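Local coordinates for protein dTDP-4-dehydrorhamnose reductase (Bacillus anthracis, PDB 3SC6) that probably catalyses the NADPH-dependent reduction of dTDP-4-dehydrorhamnose to dTDP-L-rhamnose, the sugar nucleotide made by the rhamnose biosynthetic pathway, at residues S229-K234 with R279-T284. Numbering follows the deposited sequence.
Sequences SYANMK and RFFIET
Phe281 reaches across to Tyr230 and Ala231 in a small apolar contact at the protein surface, where the C-terminal turns of helices 220-231 and 273-283 approach each other. No hydrogen bond joins the two segments. Both contacts run through the Phe281 ring: its CE2 lies 3.9 Å from Tyr230 CB, while CE1 meets Ala231 CB more loosely at 4.3 Å. The same Tyr230 CB sits 4.3 Å from the Phe281 ring centroid, 28° off the ring normal, an off-centre CH-pi contact. Tyr230 gives only its CB here; with CG anti to the carbonyl carbon (chi1 -65°), its phenol heads away from Phe281. Both helices belong to the smaller lobe of this RmlD-family reductase, apart from the Rossmann-type sheet and the bound NADP. Ile169 of helix 164-172 touches Phe281 and also Met233, in the loop after helix 220-231. That helix ends in a Schellman motif, with Asn232 at positive phi as the C-prime residue. On the second helix, Phe280 O accepts from Thr284 N at 3.0 Å and from Thr284 OG1 at 2.6 Å, on opposite faces of the carbonyl plane. A turn-spanning salt bridge links Arg279 NH2 to Glu283 OE2 at 2.7 Å; Arg279 NH1 also salt-bridges Asp193, and Glu283 OE1 pairs with Lys159 and hydrogen-bonds with Tyr190.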
ATOM      1  N   SER A 229      -3.690  -8.778 -22.545  1.00 80.84           N
ATOM      2  CA  SER A 229      -3.556  -7.956 -23.737  1.00 83.26           C
ATOM      3  C   SER A 229      -2.079  -7.613 -23.920  1.00 84.43           C
ATOM      4  O   SER A 229      -1.527  -7.808 -25.004  1.00 85.96           O
ATOM      5  CB  SER A 229      -4.396  -6.685 -23.619  1.00 83.29           C
ATOM      6  OG  SER A 229      -4.274  -5.885 -24.783  1.00 85.30           O
ATOM      7  N   TYR A 230      -1.441  -7.102 -22.863  1.00 84.27           N
ATOM      8  CA  TYR A 230      -0.017  -6.755 -22.939  1.00 85.53           C
ATOM      9  C   TYR A 230       0.852  -8.006 -22.938  1.00 86.08           C
ATOM     10  O   TYR A 230       1.925  -8.019 -23.539  1.00 87.56           O
ATOM     11  CB  TYR A 230       0.433  -5.815 -21.813  1.00 84.30           C
ATOM     12  CG  TYR A 230      -0.185  -4.434 -21.841  1.00 86.10           C
ATOM     13  CD1 TYR A 230       0.308  -3.457 -22.699  1.00 89.56           C
ATOM     14  CD2 TYR A 230      -1.194  -4.077 -20.960  1.00 86.37           C
ATOM     15  CE1 TYR A 230      -0.232  -2.186 -22.723  1.00 90.48           C
ATOM     16  CE2 TYR A 230      -1.735  -2.801 -20.972  1.00 86.89           C
ATOM     17  CZ  TYR A 230      -1.251  -1.862 -21.854  1.00 88.76           C
ATOM     18  OH  TYR A 230      -1.786  -0.596 -21.865  1.00 88.92           O
ATOM     19  N   ALA A 231       0.393  -9.051 -22.255  1.00 85.40           N
ATOM     20  CA  ALA A 231       1.139 -10.301 -22.195  1.00 86.12           C
ATOM     21  C   ALA A 231       1.038 -11.013 -23.546  1.00 88.45           C
ATOM     22  O   ALA A 231       1.835 -11.901 -23.855  1.00 89.17           O
ATOM     23  CB  ALA A 231       0.604 -11.184 -21.087  1.00 84.72           C
ATOM     24  N   ASN A 232       0.049 -10.608 -24.342  1.00 89.60           N
ATOM     25  CA  ASN A 232      -0.192 -11.176 -25.664  1.00 91.71           C
ATOM     26  C   ASN A 232      -0.470 -12.676 -25.539  1.00 91.84           C
ATOM     27  O   ASN A 232       0.160 -13.503 -26.203  1.00 93.46           O
ATOM     28  CB  ASN A 232       0.994 -10.889 -26.601  1.00 93.57           C
ATOM     29  CG  ASN A 232       0.751 -11.365 -28.031  1.00 96.39           C
ATOM     30  OD1 ASN A 232      -0.328 -11.852 -28.367  1.00 96.41           O
ATOM     31  ND2 ASN A 232       1.757 -11.203 -28.883  1.00 99.53           N
ATOM     32  N   MET A 233      -1.410 -13.012 -24.658  1.00 90.50           N
ATOM     33  CA  MET A 233      -1.807 -14.396 -24.418  1.00 90.43           C
ATOM     34  C   MET A 233      -3.291 -14.528 -24.751  1.00 90.82           C
ATOM     35  O   MET A 233      -4.118 -13.770 -24.246  1.00 89.40           O
ATOM     36  CB  MET A 233      -1.555 -14.800 -22.958  1.00 88.93           C
ATOM     37  CG  MET A 233      -0.108 -14.636 -22.489  1.00 88.18           C
ATOM     38  SD  MET A 233       0.174 -15.169 -20.777  1.00 85.53           S
ATOM     39  CE  MET A 233       1.910 -15.577 -20.802  1.00 85.59           C
ATOM     40  N   LYS A 234      -3.623 -15.488 -25.607  1.00 92.60           N
ATOM     41  CA  LYS A 234      -5.007 -15.707 -26.006  1.00 93.39           C
ATOM     42  C   LYS A 234      -5.734 -16.591 -24.994  1.00 92.37           C
ATOM     43  O   LYS A 234      -5.651 -17.818 -25.050  1.00 93.27           O
ATOM     44  CB  LYS A 234      -5.066 -16.315 -27.410  1.00 95.54           C
ATOM     45  CG  LYS A 234      -4.432 -15.422 -28.482  1.00 97.19           C
ATOM     46  CD  LYS A 234      -4.477 -16.040 -29.883  1.00100.62           C
ATOM     47  CE  LYS A 234      -5.901 -16.289 -30.370  1.00101.81           C
ATOM     48  NZ  LYS A 234      -5.922 -16.876 -31.740  1.00103.89           N
ATOM     49  N   ARG A 279       4.652  -0.256 -17.541  1.00 76.72           N
ATOM     50  CA  ARG A 279       6.010  -0.212 -17.008  1.00 77.50           C
ATOM     51  C   ARG A 279       6.342  -1.442 -16.150  1.00 76.52           C
ATOM     52  O   ARG A 279       7.508  -1.700 -15.857  1.00 77.11           O
ATOM     53  CB  ARG A 279       6.292   1.149 -16.330  1.00 77.30           C
ATOM     54  CG  ARG A 279       7.747   1.353 -15.903  1.00 79.41           C
ATOM     55  CD  ARG A 279       8.059   2.822 -15.547  1.00 80.42           C
ATOM     56  NE  ARG A 279       7.379   3.383 -14.379  1.00 79.32           N
ATOM     57  CZ  ARG A 279       7.904   3.444 -13.153  1.00 79.17           C
ATOM     58  NH1 ARG A 279       7.210   3.989 -12.162  1.00 78.16           N
ATOM     59  NH2 ARG A 279       9.129   2.985 -12.913  1.00 79.02           N
ATOM     60  N   PHE A 280       5.318  -2.207 -15.773  1.00 75.52           N
ATOM     61  CA  PHE A 280       5.525  -3.416 -14.984  1.00 74.86           C
ATOM     62  C   PHE A 280       6.193  -4.472 -15.855  1.00 76.67           C
ATOM     63  O   PHE A 280       7.191  -5.070 -15.457  1.00 77.03           O
ATOM     64  CB  PHE A 280       4.214  -3.970 -14.440  1.00 73.50           C
ATOM     65  CG  PHE A 280       4.371  -5.292 -13.761  1.00 73.00           C
ATOM     66  CD1 PHE A 280       4.698  -5.369 -12.422  1.00 73.08           C
ATOM     67  CD2 PHE A 280       4.204  -6.469 -14.476  1.00 74.13           C
ATOM     68  CE1 PHE A 280       4.854  -6.596 -11.803  1.00 73.64           C
ATOM     69  CE2 PHE A 280       4.355  -7.698 -13.865  1.00 74.42           C
ATOM     70  CZ  PHE A 280       4.680  -7.763 -12.525  1.00 74.12           C
ATOM     71  N   PHE A 281       5.628  -4.713 -17.036  1.00 78.05           N
ATOM     72  CA  PHE A 281       6.192  -5.700 -17.957  1.00 80.17           C
ATOM     73  C   PHE A 281       7.548  -5.242 -18.474  1.00 81.69           C
ATOM     74  O   PHE A 281       8.462  -6.048 -18.624  1.00 83.17           O
ATOM     75  CB  PHE A 281       5.261  -5.968 -19.148  1.00 81.26           C
ATOM     76  CG  PHE A 281       3.945  -6.600 -18.776  1.00 80.97           C
ATOM     77  CD1 PHE A 281       3.823  -7.983 -18.711  1.00 81.82           C
ATOM     78  CD2 PHE A 281       2.826  -5.824 -18.523  1.00 80.35           C
ATOM     79  CE1 PHE A 281       2.616  -8.573 -18.380  1.00 81.14           C
ATOM     80  CE2 PHE A 281       1.615  -6.411 -18.192  1.00 78.96           C
ATOM     81  CZ  PHE A 281       1.511  -7.785 -18.120  1.00 79.79           C
ATOM     82  N   ILE A 282       7.671  -3.944 -18.742  1.00 82.21           N
ATOM     83  CA  ILE A 282       8.922  -3.372 -19.247  1.00 83.91           C
ATOM     84  C   ILE A 282      10.092  -3.613 -18.301  1.00 84.24           C
ATOM     85  O   ILE A 282      11.186  -3.980 -18.735  1.00 85.64           O
ATOM     86  CB  ILE A 282       8.798  -1.847 -19.492  1.00 83.87           C
ATOM     87  CG1 ILE A 282       7.746  -1.556 -20.566  1.00 84.08           C
ATOM     88  CG2 ILE A 282      10.129  -1.276 -19.942  1.00 85.05           C
ATOM     89  CD1 ILE A 282       7.565  -0.078 -20.859  1.00 84.40           C
ATOM     90  N   GLU A 283       9.851  -3.422 -17.008  1.00 83.00           N
ATOM     91  CA  GLU A 283      10.887  -3.607 -15.995  1.00 83.54           C
ATOM     92  C   GLU A 283      11.114  -5.061 -15.553  1.00 84.18           C
ATOM     93  O   GLU A 283      12.213  -5.406 -15.119  1.00 85.13           O
ATOM     94  CB  GLU A 283      10.587  -2.718 -14.784  1.00 81.72           C
ATOM     95  CG  GLU A 283      10.579  -1.228 -15.116  1.00 81.68           C
ATOM     96  CD  GLU A 283      10.264  -0.348 -13.919  1.00 80.39           C
ATOM     97  OE1 GLU A 283       9.948  -0.885 -12.839  1.00 78.57           O
ATOM     98  OE2 GLU A 283      10.325   0.890 -14.064  1.00 81.75           O
ATOM     99  N   THR A 284      10.094  -5.907 -15.668  1.00 84.20           N
ATOM    100  CA  THR A 284      10.226  -7.312 -15.268  1.00 85.03           C
ATOM    101  C   THR A 284      10.252  -8.260 -16.467  1.00 87.49           C
ATOM    102  O   THR A 284       9.693  -9.357 -16.410  1.00 87.65           O
ATOM    103  CB  THR A 284       9.081  -7.735 -14.331  1.00 83.09           C
ATOM    104  OG1 THR A 284       7.824  -7.578 -15.001  1.00 81.87           O
ATOM    105  CG2 THR A 284       9.088  -6.892 -13.076  1.00 81.66           C
TER